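Local coordinates for isomaltose glucohydrolase (Kribbella flavida, PDB 5Z3E), which hydrolyses the alpha-1,6-glucosidic linkage of isomaltose from the non-reducing end, releasing beta-D-glucose and D-glucose inside the cell, at residues H97-R108 with E172-D183. The protein carries 1 engineered substitution. Numbering follows the deposited sequence.
Sequences HDWVDGVLRRRR and ERWRAGIDVAVD
D98 OD1 accepts from two donors of segment 172-183 at once. R173 NE reaches the syn lone pair of D98 OD1 at 2.9 Å, close to the guanidinium plane, while the indole nitrogen W174 NE1 meets D98 OD1 on the anti side, tilted out of the carboxylate plane, also at 2.9 Å and equally bent (146°). R173 NH2 donates to D98 OD2, completing a side-on, two-nitrogen salt bridge. An alanine in place of D98 would probably leave W174 NE1 without this acceptor and the R173 guanidinium without its carboxylate mate. The W174 ring lies between H97 CB, a CH-pi contact 3.7 Å from the centroid of the indole's five-membered ring, and R173 CG over the opposite face; the H97 imidazole turns its edge to the indole face, and its ND1 is hydrogen-bonded to W156 NE1. Helices 90-105 and 175-188 belong to the helical catalytic domain of family 15, an (alpha/alpha)6 barrel, and their segments cross here at 59° with axes 7.8 Å apart, away from the annotated sites. Their backbones come nearest at D101 and side-chain-less G177, with CA atoms 4.4 Å apart. D101 OD1 takes a weak bond from G177 N and a straighter one (163°) from R105 NE, whose guanidinium carries A176 CB over one face; R105 NH2 adds a weak bond to D101 OD2, completing a salt bridge within the helix. At the far end R108, its chain bent at chi2 and chi3, drapes over V180 CG2 and sends NH2 to the anti lone pair of D183 OD2 at 2.8 Å; D112 also pairs with this NH2. R108 NH1 donates to a water that in turn donates to A176 O, and weakly to a second bound to D183 OD2.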
# COMPACT_ATOMS: atom_id res chain seq x y z
N HIS A 97 -1.75 -7.92 -12.64
CA HIS A 97 -0.31 -7.94 -12.88
C HIS A 97 -0.01 -7.79 -14.36
O HIS A 97 0.96 -7.11 -14.72
CB HIS A 97 0.33 -9.16 -12.27
CG HIS A 97 0.21 -9.16 -10.79
ND1 HIS A 97 0.70 -8.12 -10.04
CD2 HIS A 97 -0.40 -10.04 -9.95
CE1 HIS A 97 0.39 -8.38 -8.78
NE2 HIS A 97 -0.28 -9.52 -8.70
N ASP A 98 -0.83 -8.40 -15.22
CA ASP A 98 -0.66 -8.17 -16.66
C ASP A 98 -0.74 -6.70 -16.98
O ASP A 98 0.07 -6.16 -17.74
CB ASP A 98 -1.75 -8.90 -17.45
CG ASP A 98 -1.59 -10.40 -17.56
OD1 ASP A 98 -0.47 -10.94 -17.30
OD2 ASP A 98 -2.60 -11.05 -17.94
N TRP A 99 -1.76 -6.04 -16.45
CA TRP A 99 -1.96 -4.62 -16.74
C TRP A 99 -0.76 -3.81 -16.29
O TRP A 99 -0.22 -3.01 -17.07
CB TRP A 99 -3.26 -4.13 -16.10
CG TRP A 99 -3.48 -2.67 -16.32
CD1 TRP A 99 -3.96 -2.07 -17.42
CD2 TRP A 99 -3.17 -1.63 -15.39
NE1 TRP A 99 -3.97 -0.71 -17.26
CE2 TRP A 99 -3.49 -0.40 -16.02
CE3 TRP A 99 -2.67 -1.60 -14.09
CZ2 TRP A 99 -3.31 0.81 -15.39
CZ3 TRP A 99 -2.51 -0.40 -13.47
CH2 TRP A 99 -2.81 0.79 -14.12
N VAL A 100 -0.32 -4.00 -15.05
CA VAL A 100 0.81 -3.24 -14.55
C VAL A 100 2.06 -3.50 -15.39
O VAL A 100 2.78 -2.57 -15.77
CB VAL A 100 1.11 -3.55 -13.06
CG1 VAL A 100 2.34 -2.78 -12.62
CG2 VAL A 100 -0.07 -3.24 -12.16
N ASP A 101 2.34 -4.77 -15.63
CA ASP A 101 3.51 -5.14 -16.43
C ASP A 101 3.49 -4.41 -17.77
O ASP A 101 4.49 -3.82 -18.18
CB ASP A 101 3.48 -6.65 -16.60
CG ASP A 101 4.49 -7.22 -17.58
OD1 ASP A 101 5.63 -6.74 -17.62
OD2 ASP A 101 4.09 -8.19 -18.27
N GLY A 102 2.36 -4.45 -18.47
CA GLY A 102 2.30 -3.79 -19.76
C GLY A 102 2.47 -2.29 -19.67
O GLY A 102 3.11 -1.66 -20.53
N VAL A 103 1.90 -1.68 -18.64
CA VAL A 103 2.06 -0.25 -18.42
C VAL A 103 3.53 0.08 -18.21
O VAL A 103 4.02 1.09 -18.75
CB VAL A 103 1.18 0.18 -17.24
CG1 VAL A 103 1.56 1.55 -16.71
CG2 VAL A 103 -0.29 0.14 -17.64
N LEU A 104 4.23 -0.72 -17.41
CA LEU A 104 5.64 -0.48 -17.13
C LEU A 104 6.54 -0.76 -18.32
O LEU A 104 7.48 -0.01 -18.56
CB LEU A 104 6.09 -1.31 -15.91
CG LEU A 104 5.48 -0.86 -14.59
CD1 LEU A 104 5.93 -1.80 -13.51
CD2 LEU A 104 5.80 0.57 -14.31
N ARG A 105 6.27 -1.83 -19.09
CA ARG A 105 7.10 -2.06 -20.26
C ARG A 105 7.01 -0.86 -21.21
O ARG A 105 7.99 -0.51 -21.86
CB ARG A 105 6.72 -3.35 -20.98
CG ARG A 105 6.95 -4.63 -20.18
CD ARG A 105 6.78 -5.85 -21.06
NE ARG A 105 6.49 -7.05 -20.28
CZ ARG A 105 6.38 -8.26 -20.80
NH1 ARG A 105 6.66 -8.48 -22.08
NH2 ARG A 105 6.00 -9.27 -20.03
N ARG A 106 5.84 -0.23 -21.30
CA ARG A 106 5.69 0.95 -22.13
C ARG A 106 6.54 2.12 -21.65
O ARG A 106 6.76 3.05 -22.44
CB ARG A 106 4.22 1.35 -22.25
CG ARG A 106 3.47 0.49 -23.24
CD ARG A 106 1.96 0.50 -23.03
NE ARG A 106 1.44 1.85 -23.13
CZ ARG A 106 0.25 2.19 -22.66
NH1 ARG A 106 -0.54 1.30 -22.09
NH2 ARG A 106 -0.13 3.46 -22.74
N ARG A 107 6.99 2.11 -20.40
CA ARG A 107 7.85 3.12 -19.82
C ARG A 107 9.33 2.75 -19.84
O ARG A 107 10.14 3.45 -19.26
CB ARG A 107 7.40 3.44 -18.39
CG ARG A 107 5.96 3.86 -18.24
CD ARG A 107 5.56 5.04 -19.07
NE ARG A 107 4.16 5.36 -18.88
CZ ARG A 107 3.66 6.48 -18.39
NH1 ARG A 107 2.35 6.61 -18.26
NH2 ARG A 107 4.50 7.47 -17.98
N ARG A 108 9.70 1.67 -20.55
CA ARG A 108 11.10 1.28 -20.63
C ARG A 108 11.98 2.40 -21.11
O ARG A 108 13.06 2.63 -20.57
CB ARG A 108 11.20 0.07 -21.57
CG ARG A 108 12.58 -0.44 -21.85
CD ARG A 108 13.15 -1.29 -20.72
NE ARG A 108 13.77 -0.50 -19.70
CZ ARG A 108 14.32 -0.99 -18.61
NH1 ARG A 108 14.08 -2.22 -18.22
NH2 ARG A 108 15.09 -0.19 -17.91
N GLU A 172 8.50 -15.00 -15.41
CA GLU A 172 8.86 -14.49 -16.73
C GLU A 172 7.67 -13.83 -17.42
O GLU A 172 7.85 -12.95 -18.26
CB GLU A 172 9.51 -15.59 -17.58
CG GLU A 172 10.07 -15.12 -18.91
CD GLU A 172 11.28 -14.21 -18.83
OE1 GLU A 172 11.92 -14.08 -17.79
OE2 GLU A 172 11.63 -13.63 -19.87
N ARG A 173 6.44 -14.23 -17.07
CA ARG A 173 5.24 -13.57 -17.58
C ARG A 173 5.26 -12.06 -17.38
O ARG A 173 4.71 -11.34 -18.21
CB ARG A 173 4.01 -14.20 -16.89
CG ARG A 173 2.66 -13.55 -17.19
CD ARG A 173 1.55 -14.41 -16.66
NE ARG A 173 0.26 -13.75 -16.79
CZ ARG A 173 -0.88 -14.24 -16.31
NH1 ARG A 173 -0.88 -15.41 -15.69
NH2 ARG A 173 -2.01 -13.56 -16.41
N TRP A 174 5.84 -11.62 -16.26
CA TRP A 174 5.82 -10.21 -15.86
C TRP A 174 7.22 -9.61 -15.73
O TRP A 174 7.38 -8.48 -15.28
CB TRP A 174 5.06 -10.06 -14.53
CG TRP A 174 3.64 -10.55 -14.62
CD1 TRP A 174 2.66 -10.06 -15.42
CD2 TRP A 174 3.03 -11.62 -13.88
NE1 TRP A 174 1.48 -10.74 -15.23
CE2 TRP A 174 1.70 -11.71 -14.29
CE3 TRP A 174 3.49 -12.53 -12.92
CZ2 TRP A 174 0.80 -12.64 -13.74
CZ3 TRP A 174 2.61 -13.46 -12.42
CH2 TRP A 174 1.29 -13.51 -12.82
N ARG A 175 8.25 -10.36 -16.13
CA ARG A 175 9.63 -9.99 -15.85
C ARG A 175 10.05 -8.68 -16.49
O ARG A 175 10.78 -7.90 -15.85
CB ARG A 175 10.55 -11.13 -16.27
CG ARG A 175 12.04 -10.79 -16.27
CD ARG A 175 12.60 -10.52 -14.87
NE ARG A 175 14.04 -10.27 -14.96
CZ ARG A 175 14.96 -11.21 -15.12
NH1 ARG A 175 14.66 -12.49 -14.99
NH2 ARG A 175 16.22 -10.86 -15.38
N ALA A 176 9.68 -8.43 -17.74
CA ALA A 176 10.18 -7.21 -18.37
C ALA A 176 9.62 -5.97 -17.67
O ALA A 176 10.30 -4.95 -17.58
CB ALA A 176 9.92 -7.22 -19.86
N GLY A 177 8.41 -6.05 -17.13
CA GLY A 177 7.87 -4.96 -16.32
C GLY A 177 8.56 -4.85 -14.96
O GLY A 177 8.88 -3.75 -14.52
N ILE A 178 8.82 -6.00 -14.34
CA ILE A 178 9.65 -6.03 -13.13
C ILE A 178 10.97 -5.31 -13.37
O ILE A 178 11.41 -4.53 -12.52
CB ILE A 178 9.84 -7.49 -12.67
CG1 ILE A 178 8.53 -8.04 -12.08
CG2 ILE A 178 11.00 -7.60 -11.68
CD1 ILE A 178 8.52 -9.53 -11.85
N ASP A 179 11.63 -5.58 -14.50
CA ASP A 179 12.92 -4.97 -14.77
C ASP A 179 12.83 -3.45 -14.81
O ASP A 179 13.74 -2.76 -14.33
CB ASP A 179 13.47 -5.47 -16.10
CG ASP A 179 13.99 -6.90 -16.09
OD1 ASP A 179 14.24 -7.45 -15.00
OD2 ASP A 179 14.20 -7.45 -17.21
N VAL A 180 11.77 -2.90 -15.41
CA VAL A 180 11.59 -1.46 -15.44
C VAL A 180 11.47 -0.91 -14.01
O VAL A 180 12.12 0.08 -13.64
CB VAL A 180 10.37 -1.05 -16.29
CG1 VAL A 180 10.10 0.43 -16.20
CG2 VAL A 180 10.57 -1.46 -17.73
N ALA A 181 10.61 -1.54 -13.20
CA ALA A 181 10.41 -1.07 -11.83
C ALA A 181 11.68 -1.16 -11.00
O ALA A 181 11.99 -0.24 -10.23
CB ALA A 181 9.29 -1.86 -11.18
N VAL A 182 12.42 -2.27 -11.13
CA VAL A 182 13.66 -2.41 -10.38
C VAL A 182 14.65 -1.35 -10.78
O VAL A 182 15.26 -0.69 -9.93
CB VAL A 182 14.27 -3.82 -10.54
CG1 VAL A 182 15.66 -3.86 -9.96
CG2 VAL A 182 13.40 -4.88 -9.89
N ASP A 183 14.87 -1.17 -12.08
CA ASP A 183 15.85 -0.17 -12.52
C ASP A 183 15.48 1.22 -11.99
O ASP A 183 16.34 1.99 -11.58
CB ASP A 183 15.94 -0.14 -14.05
CG ASP A 183 16.70 -1.31 -14.65
OD1 ASP A 183 17.46 -1.99 -13.94
OD2 ASP A 183 16.59 -1.46 -15.89
O HOH W 1 12.19 -4.21 -19.47
O HOH W 2 16.43 -3.74 -17.22